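Local coordinates for protein cysteine desulfurase (Fervidobacterium islandicum, PDB 6A6E) that probably catalyses, as a SufS-type enzyme dependent on pyridoxal phosphate, the removal of sulfur from L-cysteine as an enzyme-bound persulfide, leaving alanine, at residues F259-E264 against V274-L279; N320-K325 against A399-Y404. One frame throughout, in Å; residues are numbered along the deposited sequence.

Interaction 1 (F259-E264 against V274-L279)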
loop_
_atom_site.group_PDB
_atom_site.type_symbol
_atom_site.label_atom_id
_atom_site.label_comp_id
_atom_site.label_asym_id
_atom_site.label_seq_id
_atom_site.Cartn_x
_atom_site.Cartn_y
_atom_site.Cartn_z
ATOM N N PHE A 259 -0.298 7.717 12.757
ATOM C CA PHE A 259 -1.420 7.954 11.851
ATOM C C PHE A 259 -2.460 6.768 11.897
ATOM O O PHE A 259 -3.615 6.943 12.231
ATOM C CB PHE A 259 -0.857 8.175 10.404
ATOM C CG PHE A 259 -1.874 8.448 9.399
ATOM C CD1 PHE A 259 -3.039 9.097 9.741
ATOM C CD2 PHE A 259 -1.725 7.964 8.103
ATOM C CE1 PHE A 259 -4.019 9.353 8.809
ATOM C CE2 PHE A 259 -2.694 8.249 7.149
ATOM C CZ PHE A 259 -3.815 8.939 7.505
ATOM N N LEU A 260 -2.010 5.593 11.513
ATOM C CA LEU A 260 -2.751 4.376 11.521
ATOM C C LEU A 260 -2.403 3.499 12.729
ATOM O O LEU A 260 -1.239 3.492 13.212
ATOM C CB LEU A 260 -2.438 3.565 10.266
ATOM C CG LEU A 260 -2.563 4.257 8.904
ATOM C CD1 LEU A 260 -2.280 3.310 7.726
ATOM C CD2 LEU A 260 -3.909 4.894 8.811
ATOM N N TYR A 261 -3.397 2.683 13.134
ATOM C CA TYR A 261 -3.262 1.766 14.247
ATOM C C TYR A 261 -3.592 0.356 13.896
ATOM O O TYR A 261 -4.379 0.121 13.007
ATOM C CB TYR A 261 -4.256 2.200 15.317
ATOM C CG TYR A 261 -4.192 3.658 15.691
ATOM C CD1 TYR A 261 -3.257 4.117 16.593
ATOM C CD2 TYR A 261 -5.131 4.568 15.173
ATOM C CE1 TYR A 261 -3.221 5.474 16.952
ATOM C CE2 TYR A 261 -5.101 5.911 15.522
ATOM C CZ TYR A 261 -4.190 6.352 16.426
ATOM O OH TYR A 261 -4.196 7.721 16.735
ATOM N N GLY A 262 -2.980 -0.581 14.612
ATOM C CA GLY A 262 -3.187 -1.990 14.395
ATOM C C GLY A 262 -2.020 -2.771 14.958
ATOM O O GLY A 262 -1.346 -2.352 15.909
ATOM N N GLY A 263 -1.747 -3.900 14.342
ATOM C CA GLY A 263 -0.707 -4.748 14.777
ATOM C C GLY A 263 0.644 -4.214 14.462
ATOM O O GLY A 263 0.769 -3.238 13.671
ATOM N N GLU A 264 1.612 -4.773 15.198
ATOM C CA GLU A 264 3.044 -4.442 15.173
ATOM C C GLU A 264 3.419 -3.057 15.735
ATOM O O GLU A 264 4.460 -2.926 16.357
ATOM C CB GLU A 264 3.622 -4.589 13.761
ATOM C CG GLU A 264 5.067 -4.134 13.590
ATOM C CD GLU A 264 6.108 -4.905 14.402
ATOM O OE1 GLU A 264 5.822 -5.988 14.950
ATOM O OE2 GLU A 264 7.265 -4.442 14.456
ATOM N N VAL A 274 -3.934 1.605 24.927
ATOM C CA VAL A 274 -2.790 1.081 24.161
ATOM C C VAL A 274 -1.525 1.889 24.326
ATOM O O VAL A 274 -1.568 3.049 24.532
ATOM C CB VAL A 274 -3.129 1.017 22.645
ATOM C CG1 VAL A 274 -4.400 0.264 22.473
ATOM C CG2 VAL A 274 -3.334 2.383 22.036
ATOM N N THR A 275 -0.377 1.252 24.252
ATOM C CA THR A 275 0.875 1.961 24.137
ATOM C C THR A 275 1.560 1.435 22.843
ATOM O O THR A 275 1.123 0.418 22.254
ATOM C CB THR A 275 1.764 1.658 25.334
ATOM O OG1 THR A 275 1.958 0.257 25.377
ATOM C CG2 THR A 275 1.060 2.154 26.650
ATOM N N PHE A 276 2.597 2.146 22.422
ATOM C CA PHE A 276 3.159 1.984 21.080
ATOM C C PHE A 276 4.547 1.426 21.112
ATOM O O PHE A 276 5.249 1.553 22.085
ATOM C CB PHE A 276 3.152 3.316 20.372
ATOM C CG PHE A 276 1.790 3.944 20.268
ATOM C CD1 PHE A 276 0.687 3.221 19.796
ATOM C CD2 PHE A 276 1.611 5.301 20.617
ATOM C CE1 PHE A 276 -0.551 3.799 19.753
ATOM C CE2 PHE A 276 0.372 5.877 20.538
ATOM C CZ PHE A 276 -0.692 5.148 20.078
ATOM N N ASN A 277 4.927 0.755 20.048
ATOM C CA ASN A 277 6.256 0.209 19.862
ATOM C C ASN A 277 7.282 1.358 19.653
ATOM O O ASN A 277 6.915 2.519 19.531
ATOM C CB ASN A 277 6.189 -0.710 18.637
ATOM C CG ASN A 277 7.163 -1.816 18.661
ATOM O OD1 ASN A 277 8.194 -1.744 19.369
ATOM N ND2 ASN A 277 6.919 -2.837 17.788
ATOM N N VAL A 278 8.544 1.003 19.627
ATOM C CA VAL A 278 9.628 1.947 19.290
ATOM C C VAL A 278 9.655 2.282 17.797
ATOM O O VAL A 278 8.924 1.660 17.014
ATOM C CB VAL A 278 11.007 1.359 19.700
ATOM C CG1 VAL A 278 10.994 1.047 21.206
ATOM C CG2 VAL A 278 11.388 0.105 18.927
ATOM N N LEU A 279 10.516 3.218 17.415
ATOM C CA LEU A 279 10.718 3.637 16.011
ATOM C C LEU A 279 11.487 2.558 15.314
ATOM O O LEU A 279 12.339 1.953 15.931
ATOM C CB LEU A 279 11.564 4.922 15.902
ATOM C CG LEU A 279 10.997 6.214 16.505
ATOM C CD1 LEU A 279 11.840 7.425 16.130
ATOM C CD2 LEU A 279 9.588 6.459 16.102
#

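Interaction 2 (N320-K325 against A399-Y404)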
loop_
_atom_site.group_PDB
_atom_site.type_symbol
_atom_site.label_atom_id
_atom_site.label_comp_id
_atom_site.label_asym_id
_atom_site.label_seq_id
_atom_site.Cartn_x
_atom_site.Cartn_y
_atom_site.Cartn_z
ATOM N N ASN A 320 18.531 19.163 -20.483
ATOM C CA ASN A 320 19.040 20.328 -21.198
ATOM C C ASN A 320 18.759 20.216 -22.677
ATOM O O ASN A 320 18.263 21.137 -23.250
ATOM C CB ASN A 320 20.516 20.521 -20.965
ATOM C CG ASN A 320 20.820 20.811 -19.512
ATOM O OD1 ASN A 320 19.968 21.256 -18.765
ATOM N ND2 ASN A 320 22.026 20.550 -19.105
ATOM N N TYR A 321 19.061 19.085 -23.282
ATOM C CA TYR A 321 18.711 18.828 -24.686
ATOM C C TYR A 321 17.184 18.916 -24.999
ATOM O O TYR A 321 16.766 19.492 -25.993
ATOM C CB TYR A 321 19.242 17.484 -25.079
ATOM C CG TYR A 321 19.176 17.201 -26.571
ATOM C CD1 TYR A 321 20.132 17.748 -27.487
ATOM C CD2 TYR A 321 18.231 16.330 -27.067
ATOM C CE1 TYR A 321 20.053 17.447 -28.837
ATOM C CE2 TYR A 321 18.122 16.037 -28.408
ATOM C CZ TYR A 321 19.045 16.576 -29.296
ATOM O OH TYR A 321 18.902 16.182 -30.609
ATOM N N LEU A 322 16.347 18.343 -24.149
ATOM C CA LEU A 322 14.891 18.435 -24.357
ATOM C C LEU A 322 14.484 19.899 -24.312
ATOM O O LEU A 322 13.781 20.385 -25.212
ATOM C CB LEU A 322 14.118 17.640 -23.281
ATOM C CG LEU A 322 12.603 17.832 -23.230
ATOM C CD1 LEU A 322 11.967 17.360 -24.553
ATOM C CD2 LEU A 322 12.034 17.046 -22.035
ATOM N N LEU A 323 14.897 20.620 -23.274
ATOM C CA LEU A 323 14.474 21.998 -23.169
ATOM C C LEU A 323 15.019 22.873 -24.345
ATOM O O LEU A 323 14.282 23.674 -24.890
ATOM C CB LEU A 323 14.893 22.546 -21.839
ATOM C CG LEU A 323 14.343 23.928 -21.488
ATOM C CD1 LEU A 323 12.881 23.852 -21.092
ATOM C CD2 LEU A 323 15.140 24.462 -20.324
ATOM N N GLU A 324 16.277 22.659 -24.765
ATOM C CA GLU A 324 16.868 23.348 -25.941
ATOM C C GLU A 324 16.067 23.126 -27.220
ATOM O O GLU A 324 15.747 24.068 -27.918
ATOM C CB GLU A 324 18.296 22.852 -26.152
ATOM C CG GLU A 324 19.042 23.452 -27.328
ATOM C CD GLU A 324 20.300 22.657 -27.648
ATOM O OE1 GLU A 324 20.245 21.792 -28.552
ATOM O OE2 GLU A 324 21.319 22.854 -26.961
ATOM N N LYS A 325 15.778 21.865 -27.541
ATOM C CA LYS A 325 15.055 21.556 -28.731
ATOM C C LYS A 325 13.639 22.111 -28.699
ATOM O O LYS A 325 13.109 22.492 -29.765
ATOM C CB LYS A 325 15.030 20.050 -28.986
ATOM C CG LYS A 325 16.384 19.454 -29.315
ATOM C CD LYS A 325 17.056 20.213 -30.455
ATOM C CE LYS A 325 18.120 19.368 -31.094
ATOM N NZ LYS A 325 19.250 20.209 -31.577
ATOM N N ALA A 399 6.151 16.075 -21.618
ATOM C CA ALA A 399 7.174 15.096 -21.934
ATOM C C ALA A 399 8.225 15.098 -20.804
ATOM O O ALA A 399 8.724 16.130 -20.409
ATOM C CB ALA A 399 7.837 15.361 -23.281
ATOM N N SER A 400 8.537 13.908 -20.317
ATOM C CA SER A 400 9.421 13.753 -19.167
ATOM C C SER A 400 10.425 12.635 -19.421
ATOM O O SER A 400 10.054 11.575 -19.952
ATOM C CB SER A 400 8.556 13.527 -17.923
ATOM O OG SER A 400 7.670 12.406 -18.067
ATOM N N VAL A 401 11.690 12.864 -19.032
ATOM C CA VAL A 401 12.786 11.960 -19.343
ATOM C C VAL A 401 13.305 11.257 -18.088
ATOM O O VAL A 401 13.186 11.783 -16.972
ATOM C CB VAL A 401 13.991 12.674 -20.036
ATOM C CG1 VAL A 401 13.605 13.158 -21.402
ATOM C CG2 VAL A 401 14.472 13.899 -19.247
ATOM N N TYR A 402 13.906 10.080 -18.311
ATOM C CA TYR A 402 14.549 9.352 -17.229
ATOM C C TYR A 402 15.662 8.456 -17.804
ATOM O O TYR A 402 16.077 8.615 -18.966
ATOM C CB TYR A 402 13.490 8.536 -16.425
ATOM C CG TYR A 402 13.957 8.116 -15.017
ATOM C CD1 TYR A 402 14.473 9.040 -14.135
ATOM C CD2 TYR A 402 13.834 6.825 -14.572
ATOM C CE1 TYR A 402 14.879 8.705 -12.865
ATOM C CE2 TYR A 402 14.242 6.468 -13.286
ATOM C CZ TYR A 402 14.776 7.413 -12.440
ATOM O OH TYR A 402 15.176 7.059 -11.175
ATOM N N LEU A 403 16.143 7.518 -16.991
ATOM C CA LEU A 403 17.398 6.830 -17.185
ATOM C C LEU A 403 17.617 6.232 -18.570
ATOM O O LEU A 403 18.695 6.422 -19.178
ATOM C CB LEU A 403 17.495 5.678 -16.160
ATOM C CG LEU A 403 18.708 4.773 -16.267
ATOM C CD1 LEU A 403 19.938 5.640 -16.092
ATOM C CD2 LEU A 403 18.715 3.672 -15.241
ATOM N N TYR A 404 16.617 5.475 -19.028
ATOM C CA TYR A 404 16.642 4.686 -20.225
ATOM C C TYR A 404 16.220 5.546 -21.476
ATOM O O TYR A 404 15.991 4.998 -22.553
ATOM C CB TYR A 404 15.710 3.429 -20.076
ATOM C CG TYR A 404 14.402 3.768 -19.332
ATOM C CD1 TYR A 404 13.460 4.663 -19.883
ATOM C CD2 TYR A 404 14.171 3.284 -18.046
ATOM C CE1 TYR A 404 12.312 5.041 -19.190
ATOM C CE2 TYR A 404 13.030 3.670 -17.303
ATOM C CZ TYR A 404 12.109 4.537 -17.876
ATOM O OH TYR A 404 11.037 4.929 -17.167
#

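Interaction 1 (F259-E264 against V274-L279)
The rings of Tyr261 and Phe276 meet off to one side: Phe276 CZ lies at the edge of the tyrosine ring, near its plane, 4.0 Å from Tyr261 CE1. Phe276 CE1 follows at 4.2 Å from Tyr261 CD1, so the CE1-CZ bond of Phe276 runs beside the CD1-CE1 bond of Tyr261, without a face-to-face stack. Arg142 of the second subunit packs on both rings, and the tyrosine hydroxyl is hydrogen-bonded to Glu257 and Lys116. Asn277 ND2 gives its N-H to Glu264 O at 2.8 Å, with an angle of 176° at the hydrogen. The oxygen lies almost in the amide plane, and the donor comes nearly head-on to the C=O. At the opposite end of that amide, Asn277 OD1 accepts Val278 N at 2.8 Å, a more bent bond; the two bonds restrain the amide's rotation, and ND2 also hydrogen-bonds a citrate, probably from the crystallisation liquor. Glu264 bends at chi2 (63°), which brings its end back toward the asparagine, but OE2 stays 3.7 Å from Asn277 ND2, with the two planes 60° apart; the carboxylate forms a salt bridge with Arg66 through OE1, while OE2 lies close to the citrate. With an alanine here in place of Asn277, Glu264 O would probably lose this donor and the backbone N-H of Val278 its acceptor. Backbone bonds from Asn277 to Met265 and from Thr275 to Asp267 and Lys268 place the contact at the base of a beta-hairpin at the dimer interface, consistent with the hairpin that SufS-type desulfurases extend toward the partner subunit's active site.

Interaction 2 (N320-K325 against A399-Y404)
Leu322 lays its CD2 methyl over the backbone of the strand end, 3.8 Å from Ala399 O. The same methyl also meets Val401 CG1, at 4.2 Å, so one branch of the leucine serves two residues. Its other branch, CD1, is 4.8 Å from Ala399 CB, barely farther than the 4.7 Å between CD2 and that carbon; the fork therefore opens toward the alanine. With CG opposite the backbone N (chi1 170°), the leucine reaches from the helix straight at the strand, bridging a CA-CA separation of 8.5 Å between Leu322 and Val401. Ala399 and Val401 both direct their CB toward the helix, while the intervening Ser400 directs its own away, the alternation of an extended chain. On that far side Ser400 OG accepts the backbone N-H of Ala40. The interface is wholly apolar apart from the carbonyl oxygen, and all three touching residues are buried. Leu318, one helical turn before Leu322, also packs on Val401, and Leu322 itself extends to Val346 on the neighbouring strand 345-350; Leu413 of helix 407-423 touches Ala399. Helix 308-327 thus packs on one face of the mixed sheet containing strands 396-400 and 345-350, a helix-on-sheet arrangement expected for the smaller, C-terminal alpha/beta domain of fold type I pyridoxal phosphate enzymes.

The two contacts share no element and lie on opposite sides of the chain's centre, with centres about 44 Å apart. Interaction 1 is peripheral, about 27 Å from the chain centre, partly buried and within reach of the second subunit; it joins pieces of chain close in sequence, and a directed polar bond supplements a modest ring contact. Interaction 2, about 17 Å from the centre, joins a helix and a strand 74 residues apart and relies on a leucine methyl packed against a valine methyl and a backbone carbonyl, with no directed polar bond. The summed buried areas, 152 and 121 Å², are similar, so the difference lies in chemistry and setting: hairpin against intradomain core.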